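Local coordinates for protein 6-phosphogluconate dehydratase (Shewanella oneidensis, PDB 2GP4) that probably catalyses the dehydration of 6-phosphogluconate to 2-keto-3-deoxy-6-phosphogluconate in the Entner-Doudoroff pathway, captured here without its iron-sulfur cluster, at residues 553-565 with 575-588. Sequence-based numbering, arbitrary orientation.
Sequences GLIAKVQDGDLIR and LLVSDTELATRTAT
L575 is the residue to start from: its CD1 lies 3.5 Å from CG1 of I564 and also meets CB of D562, while CD2 turns to CG2 of V558 and, more loosely, to L554. Setting CG opposite the backbone N (chi1 -177°) sends both methyls into this apolar pocket, which L447 also borders. I564 and L575 form an antiparallel non-hydrogen-bonded pair, and just beyond it L576 N donates to L563 O at 2.7 Å, nearly straight. L576 is the centre of an inverse gamma turn; its side chain rests on CB of L563 and spreads CD1 over one face of the R565 guanidinium, whose charge is met by E465 and E572. A water joins L576 O to L563 N. This is the margin of the mixed sheet in the C-terminal domain: strand 572-575 is outermost, paired with 563-567, and the chain leaves it for the short helix 579-584, with S578 at the N-cap position. From that helix L582 puts CD1 3.7 Å from CD1 of L554, and its carbonyl O accepts from NZ of the extended K557, the nitrogen standing above the carbonyl plane. R585 then reaches back to the type II turn 559-562. Its NH1 and NH2 grip D562 end-on, NH1 to OD2 at 2.5 Å and NH2 to OD1 at 3.0 Å, with the two planes 23° apart. OD2 takes Q559 N from the opposite face, and NH2 also bridges to E581 OE2. The Q559 amide stacks on the guanidinium, 9° from parallel. A leucine in place of R585 would probably leave D562 and E581, 5.2 Å apart between OD1 and OE2, without the cation they share. Finally, A587 packs CB against CB of A556 at 3.9 Å, and a second water links A556 O with T588 O.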
ATOM      1  N   GLY A 553      -1.085   9.864 -23.174  1.00 24.00           N
ATOM      2  CA  GLY A 553      -0.646   8.477 -23.289  1.00 23.97           C
ATOM      3  C   GLY A 553      -1.303   7.768 -24.457  1.00 24.15           C
ATOM      4  O   GLY A 553      -2.463   8.044 -24.796  1.00 23.83           O
ATOM      5  N   LEU A 554      -0.559   6.842 -25.056  1.00 24.10           N
ATOM      6  CA  LEU A 554      -1.013   6.099 -26.225  1.00 24.39           C
ATOM      7  C   LEU A 554      -2.390   5.443 -26.042  1.00 24.37           C
ATOM      8  O   LEU A 554      -3.072   5.142 -27.023  1.00 24.49           O
ATOM      9  CB  LEU A 554       0.043   5.062 -26.636  1.00 24.55           C
ATOM     10  CG  LEU A 554       0.093   4.679 -28.118  1.00 24.79           C
ATOM     11  CD1 LEU A 554       0.477   5.886 -28.982  1.00 25.31           C
ATOM     12  CD2 LEU A 554       1.047   3.516 -28.356  1.00 24.70           C
ATOM     13  N   ILE A 555      -2.797   5.236 -24.793  1.00 24.33           N
ATOM     14  CA  ILE A 555      -4.148   4.743 -24.483  1.00 24.23           C
ATOM     15  C   ILE A 555      -5.262   5.644 -25.056  1.00 24.35           C
ATOM     16  O   ILE A 555      -6.342   5.160 -25.395  1.00 24.56           O
ATOM     17  CB  ILE A 555      -4.346   4.526 -22.954  1.00 24.07           C
ATOM     18  CG1 ILE A 555      -5.719   3.907 -22.668  1.00 23.71           C
ATOM     19  CG2 ILE A 555      -4.131   5.831 -22.187  1.00 24.10           C
ATOM     20  CD1 ILE A 555      -5.965   3.534 -21.225  1.00 23.99           C
ATOM     21  N   ALA A 556      -4.986   6.942 -25.168  1.00 24.37           N
ATOM     22  CA  ALA A 556      -5.953   7.915 -25.681  1.00 24.45           C
ATOM     23  C   ALA A 556      -6.226   7.759 -27.179  1.00 24.50           C
ATOM     24  O   ALA A 556      -7.292   8.145 -27.661  1.00 24.67           O
ATOM     25  CB  ALA A 556      -5.491   9.346 -25.371  1.00 24.42           C
ATOM     26  N   LYS A 557      -5.268   7.189 -27.904  1.00 24.64           N
ATOM     27  CA  LYS A 557      -5.393   7.003 -29.355  1.00 24.71           C
ATOM     28  C   LYS A 557      -5.957   5.643 -29.767  1.00 24.71           C
ATOM     29  O   LYS A 557      -6.369   5.464 -30.921  1.00 24.77           O
ATOM     30  CB  LYS A 557      -4.057   7.261 -30.055  1.00 24.80           C
ATOM     31  CG  LYS A 557      -3.730   8.743 -30.215  1.00 25.10           C
ATOM     32  CD  LYS A 557      -2.465   8.956 -31.023  1.00 25.61           C
ATOM     33  CE  LYS A 557      -2.166  10.440 -31.182  1.00 26.16           C
ATOM     34  NZ  LYS A 557      -1.001  10.662 -32.079  1.00 26.64           N
ATOM     35  N   VAL A 558      -5.976   4.695 -28.826  1.00 24.68           N
ATOM     36  CA  VAL A 558      -6.504   3.349 -29.075  1.00 24.41           C
ATOM     37  C   VAL A 558      -7.931   3.434 -29.628  1.00 24.54           C
ATOM     38  O   VAL A 558      -8.752   4.203 -29.128  1.00 24.72           O
ATOM     39  CB  VAL A 558      -6.485   2.473 -27.798  1.00 24.30           C
ATOM     40  CG1 VAL A 558      -6.937   1.047 -28.110  1.00 24.12           C
ATOM     41  CG2 VAL A 558      -5.102   2.445 -27.174  1.00 24.11           C
ATOM     42  N   GLN A 559      -8.208   2.661 -30.673  1.00 24.52           N
ATOM     43  CA  GLN A 559      -9.532   2.623 -31.285  1.00 24.66           C
ATOM     44  C   GLN A 559     -10.080   1.209 -31.195  1.00 24.70           C
ATOM     45  O   GLN A 559      -9.313   0.259 -31.063  1.00 24.85           O
ATOM     46  CB  GLN A 559      -9.464   3.077 -32.751  1.00 24.57           C
ATOM     47  CG  GLN A 559      -9.098   4.548 -32.934  1.00 24.47           C
ATOM     48  CD  GLN A 559      -8.971   4.980 -34.396  1.00 24.98           C
ATOM     49  OE1 GLN A 559      -9.258   4.216 -35.326  1.00 24.92           O
ATOM     50  NE2 GLN A 559      -8.545   6.225 -34.600  1.00 24.71           N
ATOM     51  N   ASP A 560     -11.402   1.068 -31.256  1.00 24.84           N
ATOM     52  CA  ASP A 560     -12.026  -0.251 -31.281  1.00 25.04           C
ATOM     53  C   ASP A 560     -11.453  -1.080 -32.425  1.00 25.08           C
ATOM     54  O   ASP A 560     -11.308  -0.593 -33.552  1.00 25.20           O
ATOM     55  CB  ASP A 560     -13.545  -0.135 -31.428  1.00 25.20           C
ATOM     56  CG  ASP A 560     -14.193   0.586 -30.260  1.00 26.08           C
ATOM     57  OD1 ASP A 560     -14.186   0.036 -29.134  1.00 26.30           O
ATOM     58  OD2 ASP A 560     -14.720   1.703 -30.474  1.00 27.53           O
ATOM     59  N   GLY A 561     -11.104  -2.325 -32.125  1.00 25.17           N
ATOM     60  CA  GLY A 561     -10.597  -3.241 -33.139  1.00 25.01           C
ATOM     61  C   GLY A 561      -9.096  -3.434 -33.076  1.00 25.06           C
ATOM     62  O   GLY A 561      -8.605  -4.529 -33.350  1.00 25.19           O
ATOM     63  N   ASP A 562      -8.367  -2.373 -32.720  1.00 24.96           N
ATOM     64  CA  ASP A 562      -6.909  -2.434 -32.589  1.00 24.80           C
ATOM     65  C   ASP A 562      -6.500  -3.645 -31.769  1.00 24.71           C
ATOM     66  O   ASP A 562      -7.122  -3.943 -30.750  1.00 24.86           O
ATOM     67  CB  ASP A 562      -6.368  -1.184 -31.895  1.00 24.74           C
ATOM     68  CG  ASP A 562      -6.614   0.091 -32.678  1.00 25.14           C
ATOM     69  OD1 ASP A 562      -7.054   0.021 -33.846  1.00 25.78           O
ATOM     70  OD2 ASP A 562      -6.361   1.175 -32.113  1.00 25.47           O
ATOM     71  N   LEU A 563      -5.459  -4.345 -32.210  1.00 24.64           N
ATOM     72  CA  LEU A 563      -4.922  -5.457 -31.434  1.00 24.42           C
ATOM     73  C   LEU A 563      -4.065  -4.938 -30.287  1.00 24.22           C
ATOM     74  O   LEU A 563      -3.181  -4.100 -30.483  1.00 24.10           O
ATOM     75  CB  LEU A 563      -4.106  -6.415 -32.305  1.00 24.41           C
ATOM     76  CG  LEU A 563      -4.760  -7.534 -33.136  1.00 25.17           C
ATOM     77  CD1 LEU A 563      -5.965  -8.185 -32.440  1.00 25.24           C
ATOM     78  CD2 LEU A 563      -5.147  -7.040 -34.513  1.00 25.85           C
ATOM     79  N   ILE A 564      -4.346  -5.443 -29.090  1.00 24.11           N
ATOM     80  CA  ILE A 564      -3.554  -5.151 -27.905  1.00 23.90           C
ATOM     81  C   ILE A 564      -3.044  -6.451 -27.310  1.00 24.07           C
ATOM     82  O   ILE A 564      -3.819  -7.378 -27.068  1.00 24.21           O
ATOM     83  CB  ILE A 564      -4.383  -4.414 -26.852  1.00 23.89           C
ATOM     84  CG1 ILE A 564      -4.421  -2.923 -27.165  1.00 23.62           C
ATOM     85  CG2 ILE A 564      -3.828  -4.662 -25.453  1.00 23.41           C
ATOM     86  CD1 ILE A 564      -5.605  -2.205 -26.555  1.00 23.26           C
ATOM     87  N   ARG A 565      -1.738  -6.512 -27.079  1.00 24.17           N
ATOM     88  CA  ARG A 565      -1.125  -7.683 -26.478  1.00 24.52           C
ATOM     89  C   ARG A 565      -0.800  -7.376 -25.025  1.00 24.28           C
ATOM     90  O   ARG A 565       0.023  -6.505 -24.744  1.00 24.49           O
ATOM     91  CB  ARG A 565       0.141  -8.089 -27.249  1.00 24.40           C
ATOM     92  CG  ARG A 565       0.818  -9.366 -26.743  1.00 25.10           C
ATOM     93  CD  ARG A 565       2.168  -9.635 -27.422  1.00 25.18           C
ATOM     94  NE  ARG A 565       2.039  -9.851 -28.865  1.00 27.04           N
ATOM     95  CZ  ARG A 565       2.707  -9.180 -29.804  1.00 27.37           C
ATOM     96  NH1 ARG A 565       3.593  -8.244 -29.479  1.00 27.39           N
ATOM     97  NH2 ARG A 565       2.501  -9.463 -31.084  1.00 27.30           N
ATOM     98  N   LEU A 575       0.345  -2.001 -28.087  1.00 25.28           N
ATOM     99  CA  LEU A 575      -0.700  -1.707 -29.056  1.00 25.55           C
ATOM    100  C   LEU A 575      -0.148  -2.025 -30.447  1.00 26.21           C
ATOM    101  O   LEU A 575       0.838  -1.431 -30.891  1.00 26.13           O
ATOM    102  CB  LEU A 575      -1.142  -0.245 -28.959  1.00 25.56           C
ATOM    103  CG  LEU A 575      -2.284   0.244 -29.863  1.00 25.41           C
ATOM    104  CD1 LEU A 575      -3.602  -0.466 -29.549  1.00 24.43           C
ATOM    105  CD2 LEU A 575      -2.446   1.760 -29.774  1.00 24.97           C
ATOM    106  N   LEU A 576      -0.786  -2.968 -31.129  1.00 27.07           N
ATOM    107  CA  LEU A 576      -0.254  -3.509 -32.378  1.00 28.02           C
ATOM    108  C   LEU A 576      -0.676  -2.690 -33.594  1.00 28.85           C
ATOM    109  O   LEU A 576      -1.306  -3.201 -34.520  1.00 29.10           O
ATOM    110  CB  LEU A 576      -0.644  -4.982 -32.534  1.00 27.90           C
ATOM    111  CG  LEU A 576       0.158  -6.049 -31.776  1.00 27.52           C
ATOM    112  CD1 LEU A 576       0.153  -5.840 -30.289  1.00 27.10           C
ATOM    113  CD2 LEU A 576      -0.396  -7.425 -32.104  1.00 28.12           C
ATOM    114  N   VAL A 577      -0.335  -1.404 -33.567  1.00 29.74           N
ATOM    115  CA  VAL A 577      -0.504  -0.518 -34.711  1.00 30.69           C
ATOM    116  C   VAL A 577       0.805   0.236 -34.908  1.00 31.36           C
ATOM    117  O   VAL A 577       1.516   0.511 -33.939  1.00 31.50           O
ATOM    118  CB  VAL A 577      -1.685   0.483 -34.534  1.00 30.52           C
ATOM    119  CG1 VAL A 577      -3.008  -0.245 -34.405  1.00 30.66           C
ATOM    120  CG2 VAL A 577      -1.475   1.352 -33.329  1.00 31.51           C
ATOM    121  N   SER A 578       1.123   0.561 -36.159  1.00 32.29           N
ATOM    122  CA  SER A 578       2.375   1.242 -36.489  1.00 32.97           C
ATOM    123  C   SER A 578       2.412   2.662 -35.939  1.00 33.38           C
ATOM    124  O   SER A 578       1.365   3.290 -35.751  1.00 33.48           O
ATOM    125  CB  SER A 578       2.579   1.272 -38.006  1.00 33.09           C
ATOM    126  OG  SER A 578       1.510   1.949 -38.645  1.00 33.43           O
ATOM    127  N   ASP A 579       3.623   3.157 -35.683  1.00 34.08           N
ATOM    128  CA  ASP A 579       3.837   4.556 -35.306  1.00 34.77           C
ATOM    129  C   ASP A 579       3.246   5.507 -36.352  1.00 35.07           C
ATOM    130  O   ASP A 579       2.679   6.547 -36.001  1.00 35.13           O
ATOM    131  CB  ASP A 579       5.331   4.851 -35.121  1.00 34.96           C
ATOM    132  CG  ASP A 579       5.841   4.502 -33.726  1.00 35.60           C
ATOM    133  OD1 ASP A 579       5.437   3.462 -33.164  1.00 36.75           O
ATOM    134  OD2 ASP A 579       6.669   5.271 -33.193  1.00 36.03           O
ATOM    135  N   THR A 580       3.372   5.132 -37.627  1.00 35.37           N
ATOM    136  CA  THR A 580       2.855   5.933 -38.744  1.00 35.75           C
ATOM    137  C   THR A 580       1.326   6.044 -38.735  1.00 35.82           C
ATOM    138  O   THR A 580       0.785   7.137 -38.922  1.00 35.88           O
ATOM    139  CB  THR A 580       3.338   5.405 -40.114  1.00 35.78           C
ATOM    140  OG1 THR A 580       2.907   4.050 -40.296  1.00 36.50           O
ATOM    141  CG2 THR A 580       4.854   5.464 -40.208  1.00 35.95           C
ATOM    142  N   GLU A 581       0.636   4.925 -38.502  1.00 35.81           N
ATOM    143  CA  GLU A 581      -0.821   4.950 -38.377  1.00 35.85           C
ATOM    144  C   GLU A 581      -1.269   5.749 -37.150  1.00 35.85           C
ATOM    145  O   GLU A 581      -2.363   6.314 -37.139  1.00 36.01           O
ATOM    146  CB  GLU A 581      -1.419   3.537 -38.345  1.00 35.77           C
ATOM    147  CG  GLU A 581      -2.928   3.516 -38.626  1.00 36.00           C
ATOM    148  CD  GLU A 581      -3.596   2.177 -38.351  1.00 36.09           C
ATOM    149  OE1 GLU A 581      -2.939   1.122 -38.502  1.00 36.51           O
ATOM    150  OE2 GLU A 581      -4.797   2.185 -37.994  1.00 36.12           O
ATOM    151  N   LEU A 582      -0.422   5.802 -36.125  1.00 35.78           N
ATOM    152  CA  LEU A 582      -0.744   6.556 -34.913  1.00 35.87           C
ATOM    153  C   LEU A 582      -0.581   8.063 -35.093  1.00 35.86           C
ATOM    154  O   LEU A 582      -1.222   8.851 -34.394  1.00 35.95           O
ATOM    155  CB  LEU A 582       0.081   6.060 -33.720  1.00 35.85           C
ATOM    156  CG  LEU A 582      -0.326   4.698 -33.148  1.00 35.92           C
ATOM    157  CD1 LEU A 582       0.756   4.126 -32.236  1.00 35.75           C
ATOM    158  CD2 LEU A 582      -1.670   4.774 -32.425  1.00 35.78           C
ATOM    159  N   ALA A 583       0.270   8.454 -36.040  1.00 35.87           N
ATOM    160  CA  ALA A 583       0.483   9.865 -36.371  1.00 35.78           C
ATOM    161  C   ALA A 583      -0.722  10.491 -37.085  1.00 35.72           C
ATOM    162  O   ALA A 583      -0.914  11.712 -37.041  1.00 35.80           O
ATOM    163  CB  ALA A 583       1.747  10.031 -37.206  1.00 35.77           C
ATOM    164  N   THR A 584      -1.523   9.655 -37.742  1.00 35.57           N
ATOM    165  CA  THR A 584      -2.725  10.116 -38.441  1.00 35.44           C
ATOM    166  C   THR A 584      -3.883  10.333 -37.469  1.00 35.37           C
ATOM    167  O   THR A 584      -4.769  11.155 -37.718  1.00 35.23           O
ATOM    168  CB  THR A 584      -3.175   9.122 -39.538  1.00 35.51           C
ATOM    169  OG1 THR A 584      -3.624   7.902 -38.934  1.00 35.78           O
ATOM    170  CG2 THR A 584      -2.038   8.820 -40.513  1.00 35.49           C
ATOM    171  N   ARG A 585      -3.858   9.595 -36.358  1.00 35.36           N
ATOM    172  CA  ARG A 585      -4.962   9.583 -35.392  1.00 35.16           C
ATOM    173  C   ARG A 585      -5.003  10.803 -34.475  1.00 35.31           C
ATOM    174  O   ARG A 585      -3.969  11.273 -33.992  1.00 35.44           O
ATOM    175  CB  ARG A 585      -4.919   8.308 -34.543  1.00 34.84           C
ATOM    176  CG  ARG A 585      -5.246   7.040 -35.304  1.00 34.14           C
ATOM    177  CD  ARG A 585      -5.130   5.819 -34.414  1.00 32.98           C
ATOM    178  NE  ARG A 585      -5.352   4.581 -35.159  1.00 32.63           N
ATOM    179  CZ  ARG A 585      -5.577   3.393 -34.601  1.00 32.51           C
ATOM    180  NH1 ARG A 585      -5.617   3.265 -33.280  1.00 32.70           N
ATOM    181  NH2 ARG A 585      -5.768   2.330 -35.364  1.00 32.33           N
ATOM    182  N   THR A 586      -6.211  11.308 -34.245  1.00 35.40           N
ATOM    183  CA  THR A 586      -6.452  12.299 -33.208  1.00 35.48           C
ATOM    184  C   THR A 586      -7.169  11.608 -32.053  1.00 35.46           C
ATOM    185  O   THR A 586      -8.171  10.919 -32.257  1.00 35.40           O
ATOM    186  CB  THR A 586      -7.295  13.489 -33.730  1.00 35.53           C
ATOM    187  OG1 THR A 586      -6.609  14.116 -34.821  1.00 36.12           O
ATOM    188  CG2 THR A 586      -7.527  14.531 -32.636  1.00 35.34           C
ATOM    189  N   ALA A 587      -6.639  11.782 -30.848  1.00 35.63           N
ATOM    190  CA  ALA A 587      -7.275  11.249 -29.652  1.00 35.77           C
ATOM    191  C   ALA A 587      -8.650  11.880 -29.509  1.00 35.75           C
ATOM    192  O   ALA A 587      -8.796  13.088 -29.699  1.00 36.04           O
ATOM    193  CB  ALA A 587      -6.421  11.543 -28.421  1.00 35.83           C
ATOM    194  N   THR A 588      -9.656  11.065 -29.200  1.00 35.69           N
ATOM    195  CA  THR A 588     -10.993  11.587 -28.930  1.00 35.85           C
ATOM    196  C   THR A 588     -10.998  12.406 -27.639  1.00 36.07           C
ATOM    197  O   THR A 588     -10.251  12.119 -26.699  1.00 35.95           O
ATOM    198  CB  THR A 588     -12.063  10.471 -28.851  1.00 35.89           C
ATOM    199  OG1 THR A 588     -11.671   9.486 -27.884  1.00 36.37           O
ATOM    200  CG2 THR A 588     -12.252   9.806 -30.212  1.00 35.67           C
TER
HETATM  201  O   HOH W   1      -9.170   9.818 -25.634  1.00 26.35           O
HETATM  202  O   HOH W   2      -4.337  -3.778 -34.666  1.00 37.00           O